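Local coordinates for protein putative thiosulfate sulfurtransferase YNJE (Escherichia coli, PDB 2WLR) that transfers sulfur from thiosulfate to cyanide, giving thiocyanate and sulfite, as a monomeric periplasmic enzyme built from rhodanese domains, at residues Arg285-Phe299 against Gly313-Ser327. Numbering follows the deposited sequence.
Sequences RQDASLVSIRSWPEF and GEIAGARWGHAGSDS
The indole of Trp-320 is covered by Trp-296 on one face and by the backbone N of His-322 on the other. Trp-296 comes in edge first, CE3 lying 3.6 Å from Trp-320 CD2 with the two planes 67° apart, a T-shaped pair. At the indole's own edge NE1 donates an almost straight, in-plane hydrogen bond (172°) to Arg-294 O, 2.7 Å away, which fixes the rotation of the ring. Phe-299 completes the aromatic cluster: Trp-320 CB sits over its face in a CH-pi contact, while Glu-314 OE1 approaches its CD1 obliquely.

Trp-320 closes the short strand 319-320, the outermost strand of the parallel sheet of the third rhodanese domain, which lies beside 288-292. Two backbone bonds, Arg-319 N to Leu-290 O and Ser-292 N to Arg-319 O, set the register, and Gly-321 N continues it to Ser-292 O.

Near the start of strand 288-292, Arg-319, extended from CG to NE, reaches back to grip Arg-285 O with both NH1 and NH2; NH1 also donates to Ser-289 OG at 2.8 Å, a hydroxyl that is also hydrogen-bonded to Gln-359. At the other end of that strand, Glu-314 turns at chi2 (54°) so that OE1 accepts from Ser-292 OG at 2.6 Å, from above the carboxylate plane. Its OE2 takes a weak, salt-bridging bond from Arg-294 NH1, which makes a straighter bond to Gly-313 O, 2.9 Å away, on a lone pair in the carbonyl plane. Arg-294 NE meets Glu-298 OE1 at 3.1 Å; Glu-298 OE2 accepts from Ser-295 N and OG at the helix N-cap and pairs with Arg-370, which by similarity binds substrate.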
loop_
_atom_site.group_PDB
_atom_site.type_symbol
_atom_site.label_atom_id
_atom_site.label_comp_id
_atom_site.label_asym_id
_atom_site.label_seq_id
_atom_site.Cartn_x
_atom_site.Cartn_y
_atom_site.Cartn_z
ATOM N N ARG A 285 -9.746 14.017 19.414
ATOM C CA ARG A 285 -9.849 12.816 20.236
ATOM C C ARG A 285 -8.526 12.087 20.276
ATOM O O ARG A 285 -7.710 12.209 19.353
ATOM C CB ARG A 285 -10.896 11.880 19.670
ATOM C CG ARG A 285 -12.336 12.394 19.847
ATOM C CD ARG A 285 -13.350 11.615 19.011
ATOM N NE ARG A 285 -13.467 10.230 19.447
ATOM C CZ ARG A 285 -14.203 9.316 18.827
ATOM N NH1 ARG A 285 -14.905 9.662 17.758
ATOM N NH2 ARG A 285 -14.237 8.065 19.263
ATOM N N GLN A 286 -8.348 11.296 21.319
ATOM C CA GLN A 286 -7.195 10.413 21.435
ATOM C C GLN A 286 -7.517 8.994 20.963
ATOM O O GLN A 286 -6.604 8.215 20.631
ATOM C CB GLN A 286 -6.668 10.419 22.871
ATOM C CG GLN A 286 -6.233 11.808 23.328
ATOM C CD GLN A 286 -5.084 12.376 22.498
ATOM O OE1 GLN A 286 -4.098 11.675 22.216
ATOM N NE2 GLN A 286 -5.209 13.643 22.095
ATOM N N ASP A 287 -8.801 8.639 20.930
ATOM C CA ASP A 287 -9.241 7.329 20.473
ATOM C C ASP A 287 -9.714 7.311 19.004
ATOM O O ASP A 287 -10.283 6.307 18.536
ATOM C CB ASP A 287 -10.330 6.750 21.409
ATOM C CG ASP A 287 -11.632 7.532 21.368
ATOM O OD1 ASP A 287 -11.607 8.726 21.046
ATOM O OD2 ASP A 287 -12.696 6.948 21.677
ATOM N N ALA A 288 -9.459 8.406 18.294
ATOM C CA ALA A 288 -9.796 8.509 16.883
ATOM C C ALA A 288 -8.898 9.527 16.222
ATOM O O ALA A 288 -8.433 10.474 16.858
ATOM C CB ALA A 288 -11.286 8.904 16.706
ATOM N N SER A 289 -8.649 9.328 14.925
ATOM C CA SER A 289 -7.905 10.271 14.105
ATOM C C SER A 289 -8.561 10.433 12.760
ATOM O O SER A 289 -8.944 9.431 12.151
ATOM C CB SER A 289 -6.486 9.763 13.863
ATOM O OG SER A 289 -5.686 9.861 15.040
ATOM N N LEU A 290 -8.687 11.678 12.300
ATOM C CA LEU A 290 -9.014 12.009 10.923
ATOM C C LEU A 290 -7.685 12.411 10.310
ATOM O O LEU A 290 -7.006 13.342 10.758
ATOM C CB LEU A 290 -10.057 13.134 10.826
ATOM C CG LEU A 290 -10.589 13.441 9.438
ATOM C CD1 LEU A 290 -11.201 12.215 8.745
ATOM C CD2 LEU A 290 -11.589 14.597 9.530
ATOM N N VAL A 291 -7.292 11.686 9.275
ATOM C CA VAL A 291 -5.914 11.707 8.782
ATOM C C VAL A 291 -5.830 12.237 7.365
ATOM O O VAL A 291 -6.390 11.658 6.414
ATOM C CB VAL A 291 -5.287 10.306 8.834
ATOM C CG1 VAL A 291 -3.892 10.326 8.302
ATOM C CG2 VAL A 291 -5.300 9.744 10.245
ATOM N N SER A 292 -5.084 13.321 7.163
ATOM C CA SER A 292 -4.860 13.916 5.892
ATOM C C SER A 292 -3.724 13.224 5.159
ATOM O O SER A 292 -2.551 13.256 5.590
ATOM C CB SER A 292 -4.473 15.390 6.066
ATOM O OG SER A 292 -4.179 15.964 4.824
ATOM N N ILE A 293 -4.063 12.591 4.034
ATOM C CA ILE A 293 -3.081 12.044 3.096
ATOM C C ILE A 293 -2.947 13.034 1.955
ATOM O O ILE A 293 -3.327 12.801 0.824
ATOM C CB ILE A 293 -3.477 10.615 2.626
ATOM C CG1 ILE A 293 -3.811 9.725 3.829
ATOM C CG2 ILE A 293 -2.362 10.011 1.775
ATOM C CD1 ILE A 293 -2.652 9.543 4.770
ATOM N N ARG A 294 -2.387 14.179 2.320
ATOM C CA ARG A 294 -2.144 15.266 1.399
ATOM C C ARG A 294 -0.697 15.695 1.491
ATOM O O ARG A 294 -0.061 15.476 2.530
ATOM C CB ARG A 294 -3.104 16.422 1.698
ATOM C CG ARG A 294 -4.564 16.039 1.481
ATOM C CD ARG A 294 -5.568 17.159 1.828
ATOM N NE ARG A 294 -5.486 18.255 0.877
ATOM C CZ ARG A 294 -5.798 19.525 1.154
ATOM N NH1 ARG A 294 -6.148 19.881 2.380
ATOM N NH2 ARG A 294 -5.692 20.445 0.196
ATOM N N SER A 295 -0.162 16.246 0.412
ATOM C CA SER A 295 1.245 16.699 0.410
ATOM C C SER A 295 1.380 17.805 1.444
ATOM O O SER A 295 0.402 18.485 1.758
ATOM C CB SER A 295 1.666 17.193 -0.964
ATOM O OG SER A 295 0.942 18.361 -1.349
ATOM N N TRP A 296 2.579 17.995 1.958
ATOM C CA TRP A 296 2.797 19.055 2.941
ATOM C C TRP A 296 2.340 20.462 2.437
ATOM O O TRP A 296 1.694 21.172 3.201
ATOM C CB TRP A 296 4.271 19.046 3.417
ATOM C CG TRP A 296 4.498 19.912 4.581
ATOM C CD1 TRP A 296 5.170 21.104 4.595
ATOM C CD2 TRP A 296 4.076 19.668 5.911
ATOM N NE1 TRP A 296 5.174 21.600 5.856
ATOM C CE2 TRP A 296 4.522 20.747 6.697
ATOM C CE3 TRP A 296 3.359 18.634 6.533
ATOM C CZ2 TRP A 296 4.263 20.824 8.051
ATOM C CZ3 TRP A 296 3.105 18.717 7.867
ATOM C CH2 TRP A 296 3.556 19.812 8.627
ATOM N N PRO A 297 2.652 20.850 1.184
ATOM C CA PRO A 297 2.116 22.150 0.690
ATOM C C PRO A 297 0.582 22.264 0.775
ATOM O O PRO A 297 0.040 23.350 1.003
ATOM C CB PRO A 297 2.593 22.194 -0.752
ATOM C CG PRO A 297 3.887 21.426 -0.707
ATOM C CD PRO A 297 3.599 20.260 0.229
ATOM N N GLU A 298 -0.124 21.153 0.554
ATOM C CA GLU A 298 -1.564 21.127 0.772
ATOM C C GLU A 298 -1.923 21.253 2.262
ATOM O O GLU A 298 -2.814 22.009 2.655
ATOM C CB GLU A 298 -2.152 19.815 0.230
ATOM C CG GLU A 298 -2.195 19.693 -1.262
ATOM C CD GLU A 298 -2.527 18.261 -1.680
ATOM O OE1 GLU A 298 -3.733 17.932 -1.701
ATOM O OE2 GLU A 298 -1.575 17.494 -1.931
ATOM N N PHE A 299 -1.252 20.473 3.107
ATOM C CA PHE A 299 -1.501 20.452 4.543
ATOM C C PHE A 299 -1.307 21.838 5.170
ATOM O O PHE A 299 -2.059 22.209 6.071
ATOM C CB PHE A 299 -0.588 19.417 5.233
ATOM C CG PHE A 299 -0.894 19.185 6.683
ATOM C CD1 PHE A 299 -1.967 18.375 7.087
ATOM C CD2 PHE A 299 -0.106 19.759 7.680
ATOM C CE1 PHE A 299 -2.247 18.143 8.390
ATOM C CE2 PHE A 299 -0.402 19.526 9.022
ATOM C CZ PHE A 299 -1.482 18.722 9.373
ATOM N N GLY A 313 -6.011 25.185 2.437
ATOM C CA GLY A 313 -5.959 24.902 3.838
ATOM C C GLY A 313 -6.223 23.434 4.049
ATOM O O GLY A 313 -6.224 22.651 3.086
ATOM N N GLU A 314 -6.466 23.105 5.307
ATOM C CA GLU A 314 -6.659 21.763 5.783
ATOM C C GLU A 314 -7.788 21.719 6.799
ATOM O O GLU A 314 -8.114 22.726 7.436
ATOM C CB GLU A 314 -5.363 21.313 6.443
ATOM C CG GLU A 314 -5.296 19.846 6.758
ATOM C CD GLU A 314 -5.573 18.990 5.530
ATOM O OE1 GLU A 314 -4.605 18.547 4.898
ATOM O OE2 GLU A 314 -6.751 18.805 5.156
ATOM N N ILE A 315 -8.376 20.534 6.973
ATOM C CA ILE A 315 -9.370 20.298 8.010
ATOM C C ILE A 315 -8.746 20.542 9.378
ATOM O O ILE A 315 -7.728 19.925 9.752
ATOM C CB ILE A 315 -9.953 18.869 7.922
ATOM C CG1 ILE A 315 -10.614 18.670 6.556
ATOM C CG2 ILE A 315 -10.904 18.585 9.127
ATOM C CD1 ILE A 315 -11.367 17.368 6.404
ATOM N N ALA A 316 -9.338 21.451 10.141
ATOM C CA ALA A 316 -8.818 21.770 11.466
ATOM C C ALA A 316 -8.957 20.570 12.392
ATOM O O ALA A 316 -10.041 19.989 12.541
ATOM C CB ALA A 316 -9.553 22.982 12.058
ATOM N N GLY A 317 -7.844 20.200 13.020
ATOM C CA GLY A 317 -7.773 19.056 13.882
ATOM C C GLY A 317 -7.314 17.780 13.185
ATOM O O GLY A 317 -7.094 16.792 13.862
ATOM N N ALA A 318 -7.192 17.809 11.856
ATOM C CA ALA A 318 -6.744 16.626 11.117
ATOM C C ALA A 318 -5.259 16.421 11.364
ATOM O O ALA A 318 -4.491 17.385 11.471
ATOM C CB ALA A 318 -7.034 16.791 9.615
ATOM N N ARG A 319 -4.873 15.162 11.474
ATOM C CA ARG A 319 -3.489 14.789 11.697
ATOM C C ARG A 319 -2.853 14.426 10.376
ATOM O O ARG A 319 -3.475 13.760 9.559
ATOM C CB ARG A 319 -3.427 13.648 12.687
ATOM C CG ARG A 319 -3.891 14.083 14.089
ATOM C CD ARG A 319 -4.227 12.953 15.002
ATOM N NE ARG A 319 -4.423 13.484 16.366
ATOM C CZ ARG A 319 -5.149 12.896 17.311
ATOM N NH1 ARG A 319 -5.768 11.746 17.115
ATOM N NH2 ARG A 319 -5.258 13.490 18.499
ATOM N N TRP A 320 -1.608 14.813 10.146
ATOM C CA TRP A 320 -0.956 14.545 8.874
ATOM C C TRP A 320 -0.531 13.106 8.799
ATOM O O TRP A 320 0.129 12.613 9.689
ATOM C CB TRP A 320 0.304 15.382 8.695
ATOM C CG TRP A 320 0.825 15.364 7.251
ATOM C CD1 TRP A 320 0.097 15.499 6.104
ATOM C CD2 TRP A 320 2.188 15.249 6.833
ATOM N NE1 TRP A 320 0.902 15.462 5.018
ATOM C CE2 TRP A 320 2.202 15.326 5.428
ATOM C CE3 TRP A 320 3.402 15.103 7.514
ATOM C CZ2 TRP A 320 3.368 15.239 4.691
ATOM C CZ3 TRP A 320 4.557 15.009 6.773
ATOM C CH2 TRP A 320 4.534 15.078 5.381
ATOM N N GLY A 321 -0.895 12.428 7.709
ATOM C CA GLY A 321 -0.532 11.023 7.531
ATOM C C GLY A 321 0.664 10.760 6.639
ATOM O O GLY A 321 0.956 9.604 6.333
ATOM N N HIS A 322 1.364 11.803 6.212
ATOM C CA HIS A 322 2.295 11.738 5.105
ATOM C C HIS A 322 1.565 11.438 3.782
ATOM O O HIS A 322 0.380 11.152 3.759
ATOM C CB HIS A 322 3.458 10.774 5.384
ATOM C CG HIS A 322 4.386 11.277 6.445
ATOM N ND1 HIS A 322 5.655 11.746 6.173
ATOM C CD2 HIS A 322 4.210 11.425 7.770
ATOM C CE1 HIS A 322 6.228 12.140 7.302
ATOM N NE2 HIS A 322 5.371 11.957 8.286
ATOM N N ALA A 323 2.278 11.577 2.664
ATOM C CA ALA A 323 1.679 11.361 1.337
ATOM C C ALA A 323 2.783 11.354 0.288
ATOM O O ALA A 323 3.574 10.406 0.214
ATOM C CB ALA A 323 0.587 12.425 1.038
ATOM N N GLY A 324 2.899 12.423 -0.488
ATOM C CA GLY A 324 3.974 12.542 -1.450
ATOM C C GLY A 324 4.250 13.981 -1.805
ATOM O O GLY A 324 3.800 14.897 -1.118
ATOM N N SER A 325 5.000 14.151 -2.889
ATOM C CA SER A 325 5.587 15.442 -3.264
ATOM C C SER A 325 4.577 16.451 -3.766
ATOM O O SER A 325 4.771 17.658 -3.607
ATOM C CB SER A 325 6.680 15.223 -4.321
ATOM O OG SER A 325 6.194 14.509 -5.435
ATOM N N ASP A 326 3.521 15.963 -4.391
ATOM C CA ASP A 326 2.429 16.793 -4.817
ATOM C C ASP A 326 1.168 15.962 -4.770
ATOM O O ASP A 326 1.177 14.823 -4.256
ATOM C CB ASP A 326 2.702 17.353 -6.217
ATOM C CG ASP A 326 2.818 16.280 -7.288
ATOM O OD1 ASP A 326 2.256 15.170 -7.114
ATOM O OD2 ASP A 326 3.483 16.542 -8.323
ATOM N N SER A 327 0.077 16.489 -5.304
ATOM C CA SER A 327 -1.222 15.861 -5.103
ATOM C C SER A 327 -1.443 14.547 -5.872
ATOM O O SER A 327 -2.405 13.833 -5.582
ATOM C CB SER A 327 -2.337 16.868 -5.406
ATOM O OG SER A 327 -2.389 17.118 -6.787
HETATM O O HOH W 1 -7.727 13.813 14.117
HETATM O O HOH W 2 -4.625 23.184 0.801
HETATM O O HOH W 3 4.667 16.295 0.982
#